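Local structure of DinB-like domain-containing protein (Enterococcus faecalis, 3CEX) at residues Leu47-His50 / Thr51-Leu55; Val156-Ser159 / Gly160-Val163; Gln72-Thr75 / Glu76-Ala79. The protein is of unknown function but belongs to the DinB superfamily, whose members are four-helix-bundle proteins that often bind a metal ion. All coordinates share one frame; numbering follows the deposited sequence.

Contact 1: Leu47-His50 / Thr51-Leu55; sequences LMWH and TAREL
This is a local contact along one helix, helix 44-62, close to the centre of the chain. Thr51 and Leu47 meet one turn apart. Leu47 O accepts two bonds from Thr51, one from its N at 3.0 Å and one from its OG1 at 2.8 Å. The two donors come from opposite faces of the carbonyl plane. The Thr51 hydroxyl stands beside its own backbone N (chi1 -62°), which aims it back at the preceding turn. The buried hydroxyl is thus satisfied within the helix. Helix 44-62 is a core helix of the DinB fold, a four-helix bundle. Helices 8-25, 104-124 and 144-170 all pack against it here.

Trp49 and Arg53 run side by side on another flank. Arg53 CB lies over one indole face, offset toward the rim. Further out, Trp49 CZ2 sits at the edge of the guanidinium, 3.9 Å from Arg53 NE, and the two planes are 69° apart. Arg53 NE is buried with no polar partner. Trp69 takes the guanidinium in a cation-pi contact. Beside this pair, Glu54 CB sits over one face of the His50 ring, 4.2 Å from His50 CE1. His50 also meets the His158 ring edge-to-face.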
loop_
_atom_site.group_PDB
_atom_site.type_symbol
_atom_site.label_atom_id
_atom_site.label_comp_id
_atom_site.label_asym_id
_atom_site.label_seq_id
_atom_site.Cartn_x
_atom_site.Cartn_y
_atom_site.Cartn_z
ATOM N N LEU A 47 -9.113 1.971 -10.403
ATOM C CA LEU A 47 -8.354 2.003 -9.139
ATOM C C LEU A 47 -8.443 3.344 -8.427
ATOM O O LEU A 47 -8.624 3.401 -7.211
ATOM C CB LEU A 47 -6.880 1.636 -9.392
ATOM C CG LEU A 47 -6.701 0.162 -9.747
ATOM C CD1 LEU A 47 -5.347 -0.120 -10.389
ATOM C CD2 LEU A 47 -6.902 -0.719 -8.452
HETATM N N MSE A 48 -8.308 4.426 -9.178
HETATM C CA MSE A 48 -8.405 5.779 -8.593
HETATM C C MSE A 48 -9.819 6.129 -8.184
HETATM O O MSE A 48 -10.022 6.667 -7.136
HETATM C CB MSE A 48 -7.921 6.834 -9.580
HETATM C CG MSE A 48 -6.510 7.030 -9.530
HETATM SE SE MSE A 48 -5.841 8.540 -10.557
HETATM C CE MSE A 48 -5.982 10.065 -9.405
ATOM N N TRP A 49 -10.799 5.821 -9.021
ATOM C CA TRP A 49 -12.201 6.026 -8.652
ATOM C C TRP A 49 -12.546 5.203 -7.408
ATOM O O TRP A 49 -13.153 5.705 -6.449
ATOM C CB TRP A 49 -13.102 5.598 -9.808
ATOM C CG TRP A 49 -14.516 5.446 -9.401
ATOM C CD1 TRP A 49 -15.434 6.450 -9.264
ATOM C CD2 TRP A 49 -15.202 4.227 -9.053
ATOM N NE1 TRP A 49 -16.617 5.932 -8.872
ATOM C CE2 TRP A 49 -16.508 4.575 -8.735
ATOM C CE3 TRP A 49 -14.821 2.875 -8.985
ATOM C CZ2 TRP A 49 -17.472 3.624 -8.370
ATOM C CZ3 TRP A 49 -15.738 1.952 -8.625
ATOM C CH2 TRP A 49 -17.062 2.320 -8.308
ATOM N N HIS A 50 -12.124 3.933 -7.404
ATOM C CA HIS A 50 -12.435 3.060 -6.280
ATOM C C HIS A 50 -11.809 3.533 -4.979
ATOM O O HIS A 50 -12.452 3.486 -3.957
ATOM C CB HIS A 50 -12.007 1.616 -6.511
ATOM C CG HIS A 50 -11.948 0.810 -5.248
ATOM N ND1 HIS A 50 -13.058 0.222 -4.695
ATOM C CD2 HIS A 50 -10.917 0.534 -4.409
ATOM C CE1 HIS A 50 -12.715 -0.403 -3.579
ATOM N NE2 HIS A 50 -11.424 -0.220 -3.375
ATOM N N THR A 51 -10.553 3.974 -5.031
ATOM C CA THR A 51 -9.870 4.500 -3.853
ATOM C C THR A 51 -10.590 5.745 -3.335
ATOM O O THR A 51 -10.839 5.841 -2.145
ATOM C CB THR A 51 -8.392 4.763 -4.152
ATOM O OG1 THR A 51 -7.794 3.496 -4.504
ATOM C CG2 THR A 51 -7.633 5.398 -2.922
ATOM N N ALA A 52 -10.914 6.692 -4.215
ATOM C CA ALA A 52 -11.654 7.890 -3.810
ATOM C C ALA A 52 -13.017 7.481 -3.249
ATOM O O ALA A 52 -13.447 8.007 -2.220
ATOM C CB ALA A 52 -11.812 8.845 -4.971
ATOM N N ARG A 53 -13.676 6.541 -3.903
ATOM C CA ARG A 53 -15.007 6.104 -3.497
ATOM C C ARG A 53 -15.002 5.412 -2.125
ATOM O O ARG A 53 -15.899 5.641 -1.299
ATOM C CB ARG A 53 -15.601 5.212 -4.605
ATOM C CG ARG A 53 -17.042 4.844 -4.503
ATOM C CD ARG A 53 -17.979 5.924 -4.969
ATOM N NE ARG A 53 -19.262 5.288 -5.276
ATOM C CZ ARG A 53 -20.313 5.201 -4.460
ATOM N NH1 ARG A 53 -20.302 5.753 -3.252
ATOM N NH2 ARG A 53 -21.406 4.570 -4.869
ATOM N N GLU A 54 -13.989 4.590 -1.863
ATOM C CA GLU A 54 -13.949 3.863 -0.621
ATOM C C GLU A 54 -13.584 4.755 0.588
ATOM O O GLU A 54 -14.125 4.554 1.674
ATOM C CB GLU A 54 -12.984 2.674 -0.748
ATOM C CG GLU A 54 -12.946 1.790 0.448
ATOM C CD GLU A 54 -14.132 0.840 0.569
ATOM O OE1 GLU A 54 -15.218 1.086 -0.004
ATOM O OE2 GLU A 54 -13.969 -0.177 1.266
ATOM N N LEU A 55 -12.625 5.669 0.420
ATOM C CA LEU A 55 -12.363 6.712 1.439
ATOM C C LEU A 55 -13.623 7.531 1.737
ATOM O O LEU A 55 -14.003 7.751 2.901
ATOM C CB LEU A 55 -11.235 7.644 0.980
ATOM C CG LEU A 55 -9.814 7.027 0.839
ATOM C CD1 LEU A 55 -8.821 8.007 0.194
ATOM C CD2 LEU A 55 -9.302 6.542 2.207
#

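Contact 2: Val156-Ser159 / Gly160-Val163; sequences VMHS and GQAV
Gly160 N, Gln161 N and Ala162 N bond back to Val156 O, Met157 O and His158 O in regular alpha-helical steps, and Val163 N reaches Ser159 O only weakly, at 3.4 Å. Val156 O has a second donor. Ser159 OG gives Val156 O a 2.6 Å bond that meets the carbonyl at a sharper angle than Gly160 N does. The hydroxyl, which Arg20 also bonds, reaches back because it stands between its own N and carbonyl carbon (chi1 75°).

The Gln161 amide is placed against Met157 and His158. Met157 is a selenomethionine. Its chain bends at chi2 and chi3, bringing Met157 SE to 3.5 Å from Gln161 NE2. The same SE lies over the centre of the His158 ring, 3.7 Å above its plane. Gln161 OE1 comes to 3.0 Å from His158 CD2, with the amide and ring planes 75° apart. The approach is oblique to the ring and could be a weak C-H...O contact. His158 NE2 bonds a glycerol, probably from the crystallisation liquor, while Gln161 NE2 bonds Gly160 O of the second subunit, and the reciprocal bond is made as well.

This part of helix 144-170 lies among helix 44-62, helix 8-25 and the second subunit, with Ala162 packed between the two helices.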
loop_
_atom_site.group_PDB
_atom_site.type_symbol
_atom_site.label_atom_id
_atom_site.label_comp_id
_atom_site.label_asym_id
_atom_site.label_seq_id
_atom_site.Cartn_x
_atom_site.Cartn_y
_atom_site.Cartn_z
ATOM N N VAL A 156 -3.353 2.787 -0.010
ATOM C CA VAL A 156 -1.932 2.621 -0.324
ATOM C C VAL A 156 -1.739 1.406 -1.220
ATOM O O VAL A 156 -1.033 1.453 -2.226
ATOM C CB VAL A 156 -1.051 2.578 0.931
ATOM C CG1 VAL A 156 0.429 2.331 0.593
ATOM C CG2 VAL A 156 -1.182 3.897 1.718
HETATM N N MSE A 157 -2.363 0.299 -0.856
HETATM C CA MSE A 157 -2.196 -0.913 -1.630
HETATM C C MSE A 157 -2.708 -0.761 -3.093
HETATM O O MSE A 157 -2.091 -1.260 -4.037
HETATM C CB MSE A 157 -2.920 -2.033 -0.873
HETATM C CG MSE A 157 -3.096 -3.206 -1.630
HETATM SE SE MSE A 157 -4.802 -3.359 -2.631
HETATM C CE MSE A 157 -4.825 -5.211 -2.130
ATOM N N HIS A 158 -3.843 -0.097 -3.275
ATOM C CA HIS A 158 -4.323 0.214 -4.633
ATOM C C HIS A 158 -3.410 1.117 -5.448
ATOM O O HIS A 158 -3.333 0.958 -6.661
ATOM C CB HIS A 158 -5.785 0.743 -4.631
ATOM C CG HIS A 158 -6.780 -0.345 -4.389
ATOM N ND1 HIS A 158 -7.517 -0.426 -3.230
ATOM C CD2 HIS A 158 -7.047 -1.479 -5.085
ATOM C CE1 HIS A 158 -8.267 -1.523 -3.265
ATOM N NE2 HIS A 158 -7.993 -2.186 -4.375
ATOM N N SER A 159 -2.698 2.014 -4.784
ATOM C CA SER A 159 -1.733 2.901 -5.474
ATOM C C SER A 159 -0.573 2.070 -6.050
ATOM O O SER A 159 -0.128 2.307 -7.173
ATOM C CB SER A 159 -1.280 4.047 -4.544
ATOM O OG SER A 159 -0.359 3.625 -3.549
ATOM N N GLY A 160 -0.151 1.020 -5.327
ATOM C CA GLY A 160 0.819 0.075 -5.839
ATOM C C GLY A 160 0.306 -0.679 -7.034
ATOM O O GLY A 160 1.028 -0.856 -8.021
ATOM N N GLN A 161 -0.945 -1.136 -6.956
ATOM C CA GLN A 161 -1.532 -1.850 -8.113
ATOM C C GLN A 161 -1.602 -0.951 -9.337
ATOM O O GLN A 161 -1.412 -1.397 -10.460
ATOM C CB GLN A 161 -2.924 -2.419 -7.727
ATOM C CG GLN A 161 -2.838 -3.574 -6.752
ATOM C CD GLN A 161 -4.190 -4.070 -6.231
ATOM O OE1 GLN A 161 -5.216 -3.424 -6.453
ATOM N NE2 GLN A 161 -4.190 -5.242 -5.567
ATOM N N ALA A 162 -1.888 0.328 -9.141
ATOM C CA ALA A 162 -1.966 1.283 -10.286
ATOM C C ALA A 162 -0.667 1.381 -11.064
ATOM O O ALA A 162 -0.683 1.508 -12.284
ATOM C CB ALA A 162 -2.394 2.672 -9.810
ATOM N N VAL A 163 0.458 1.313 -10.361
ATOM C CA VAL A 163 1.776 1.277 -11.014
ATOM C C VAL A 163 1.923 0.087 -11.950
ATOM O O VAL A 163 2.409 0.222 -13.074
ATOM C CB VAL A 163 2.878 1.227 -9.970
ATOM C CG1 VAL A 163 4.226 0.979 -10.625
ATOM C CG2 VAL A 163 2.877 2.528 -9.134
#

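Contact 3: Gln72-Thr75 / Glu76-Ala79; sequences QHWT and EKFA
Trp74 O is gripped by two backbone donors. Phe78 N bonds Trp74 O at 3.0 Å, with a C=O...N angle of 171°. Lys77 N is equally near but makes a weak, bent bond. Trp74 O also lies at the edge of the Phe78 ring, in its plane, 3.3 Å from Phe78 CD1. Ala79 N then bonds Thr75 O, and there the chain leaves the helix with positive phi.

At the other end, His73 and Glu76 lie side by side. His73 ND1 donates to Glu76 OE2 at 3.2 Å. The bond is not straight: its N-H...O angle is 136°. OE2 is met on its syn side, but the donor stands out of the carboxylate plane. Glu76 folds back to reach it, with CG beside its own backbone N (chi1 -67°) and a bend at chi2. Glu76 OE1 is pressed against His73 O at 2.9 Å. These are two acceptors with no bond between them, and the placing of this exposed carboxylate is less certain for it. Glu76 N makes only a weak bond to His73 O. The OH of Thr75 turns to Asp84, which accepts a hydrogen bond from it.

Trp74 NE1 bonds Gln72 OE1 at 2.9 Å, on a lone pair in the carbonyl plane. Trp74 CB touches Phe78 CD1. Both aromatic residues lean on Leu106 of helix 104-124, and Phe78 also meets Trp49 and Trp69.

The segments hold a short surface helix, 74-78, with the N-cap residue His73 before it and Ala79 after it. The His-carboxylate hydrogen bond joins the N-cap position to the first turn.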
loop_
_atom_site.group_PDB
_atom_site.type_symbol
_atom_site.label_atom_id
_atom_site.label_comp_id
_atom_site.label_asym_id
_atom_site.label_seq_id
_atom_site.Cartn_x
_atom_site.Cartn_y
_atom_site.Cartn_z
ATOM N N GLN A 72 -21.733 16.142 -3.130
ATOM C CA GLN A 72 -21.056 17.087 -4.047
ATOM C C GLN A 72 -21.337 16.749 -5.522
ATOM O O GLN A 72 -20.777 17.356 -6.422
ATOM C CB GLN A 72 -19.554 17.100 -3.797
ATOM C CG GLN A 72 -19.131 17.821 -2.535
ATOM C CD GLN A 72 -17.642 17.753 -2.277
ATOM O OE1 GLN A 72 -16.888 17.154 -3.029
ATOM N NE2 GLN A 72 -17.216 18.351 -1.178
ATOM N N HIS A 73 -22.206 15.772 -5.760
ATOM C CA HIS A 73 -22.644 15.430 -7.107
ATOM C C HIS A 73 -21.559 14.899 -8.041
ATOM O O HIS A 73 -21.658 15.031 -9.246
ATOM C CB HIS A 73 -23.410 16.627 -7.703
ATOM C CG HIS A 73 -24.525 17.064 -6.819
ATOM N ND1 HIS A 73 -25.631 16.270 -6.595
ATOM C CD2 HIS A 73 -24.661 18.146 -6.016
ATOM C CE1 HIS A 73 -26.426 16.873 -5.731
ATOM N NE2 HIS A 73 -25.860 18.012 -5.363
ATOM N N TRP A 74 -20.566 14.221 -7.486
ATOM C CA TRP A 74 -19.584 13.549 -8.340
ATOM C C TRP A 74 -20.224 12.487 -9.226
ATOM O O TRP A 74 -19.805 12.289 -10.356
ATOM C CB TRP A 74 -18.444 12.950 -7.521
ATOM C CG TRP A 74 -17.640 13.961 -6.779
ATOM C CD1 TRP A 74 -17.716 14.242 -5.450
ATOM C CD2 TRP A 74 -16.653 14.838 -7.315
ATOM N NE1 TRP A 74 -16.823 15.217 -5.119
ATOM C CE2 TRP A 74 -16.158 15.609 -6.247
ATOM C CE3 TRP A 74 -16.119 15.032 -8.586
ATOM C CZ2 TRP A 74 -15.169 16.572 -6.416
ATOM C CZ3 TRP A 74 -15.147 15.996 -8.754
ATOM C CH2 TRP A 74 -14.678 16.752 -7.678
ATOM N N THR A 75 -21.256 11.818 -8.732
ATOM C CA THR A 75 -21.949 10.821 -9.546
ATOM C C THR A 75 -22.418 11.358 -10.910
ATOM O O THR A 75 -22.348 10.654 -11.893
ATOM C CB THR A 75 -23.117 10.153 -8.798
ATOM O OG1 THR A 75 -23.607 9.071 -9.601
ATOM C CG2 THR A 75 -24.256 11.131 -8.526
ATOM N N GLU A 76 -22.889 12.600 -10.957
ATOM C CA GLU A 76 -23.301 13.247 -12.229
ATOM C C GLU A 76 -22.134 13.610 -13.151
ATOM O O GLU A 76 -22.275 13.586 -14.357
ATOM C CB GLU A 76 -24.111 14.512 -11.955
ATOM C CG GLU A 76 -25.478 14.252 -11.313
ATOM C CD GLU A 76 -25.460 14.341 -9.797
ATOM O OE1 GLU A 76 -24.389 14.138 -9.189
ATOM O OE2 GLU A 76 -26.523 14.606 -9.203
ATOM N N LYS A 77 -20.975 13.927 -12.586
ATOM C CA LYS A 77 -19.773 14.230 -13.382
ATOM C C LYS A 77 -19.193 12.994 -14.027
ATOM O O LYS A 77 -18.706 13.043 -15.156
ATOM C CB LYS A 77 -18.687 14.843 -12.505
ATOM C CG LYS A 77 -19.091 16.101 -11.745
ATOM C CD LYS A 77 -19.623 17.153 -12.642
ATOM C CE LYS A 77 -18.598 17.678 -13.605
ATOM N NZ LYS A 77 -19.197 18.894 -14.248
ATOM N N PHE A 78 -19.224 11.887 -13.278
ATOM C CA PHE A 78 -18.708 10.621 -13.740
ATOM C C PHE A 78 -19.676 9.999 -14.753
ATOM O O PHE A 78 -19.238 9.404 -15.739
ATOM C CB PHE A 78 -18.451 9.681 -12.550
ATOM C CG PHE A 78 -17.104 9.865 -11.916
ATOM C CD1 PHE A 78 -16.900 10.815 -10.935
ATOM C CD2 PHE A 78 -16.039 9.071 -12.299
ATOM C CE1 PHE A 78 -15.649 10.957 -10.345
ATOM C CE2 PHE A 78 -14.799 9.231 -11.730
ATOM C CZ PHE A 78 -14.605 10.163 -10.749
ATOM N N ALA A 79 -20.974 10.128 -14.491
ATOM C CA ALA A 79 -22.049 9.534 -15.319
ATOM C C ALA A 79 -21.791 8.071 -15.688
ATOM O O ALA A 79 -21.895 7.672 -16.855
ATOM C CB ALA A 79 -22.336 10.389 -16.571
#

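Along the chain the order is contact 1, contact 3, contact 2. Contact 1 is on helix 44-62, contact 2 on helix 144-170 and contact 3 on helix 74-78. In space contact 1 lies between the others. Its centre is 11 Å from that of contact 2 and 14 Å from that of contact 3. It touches both. Toward contact 2, Leu47 and Thr51 pack on His158, and Leu47 also reaches Ala162. The touch with contact 3 is aromatic and lies on another side. Contacts 2 and 3 do not touch; their nearest atoms are about 14 Å apart. Thus contact 1 joins the bundle helix at the subunit interface to a short surface helix. All three belong to the one DinB-like fold.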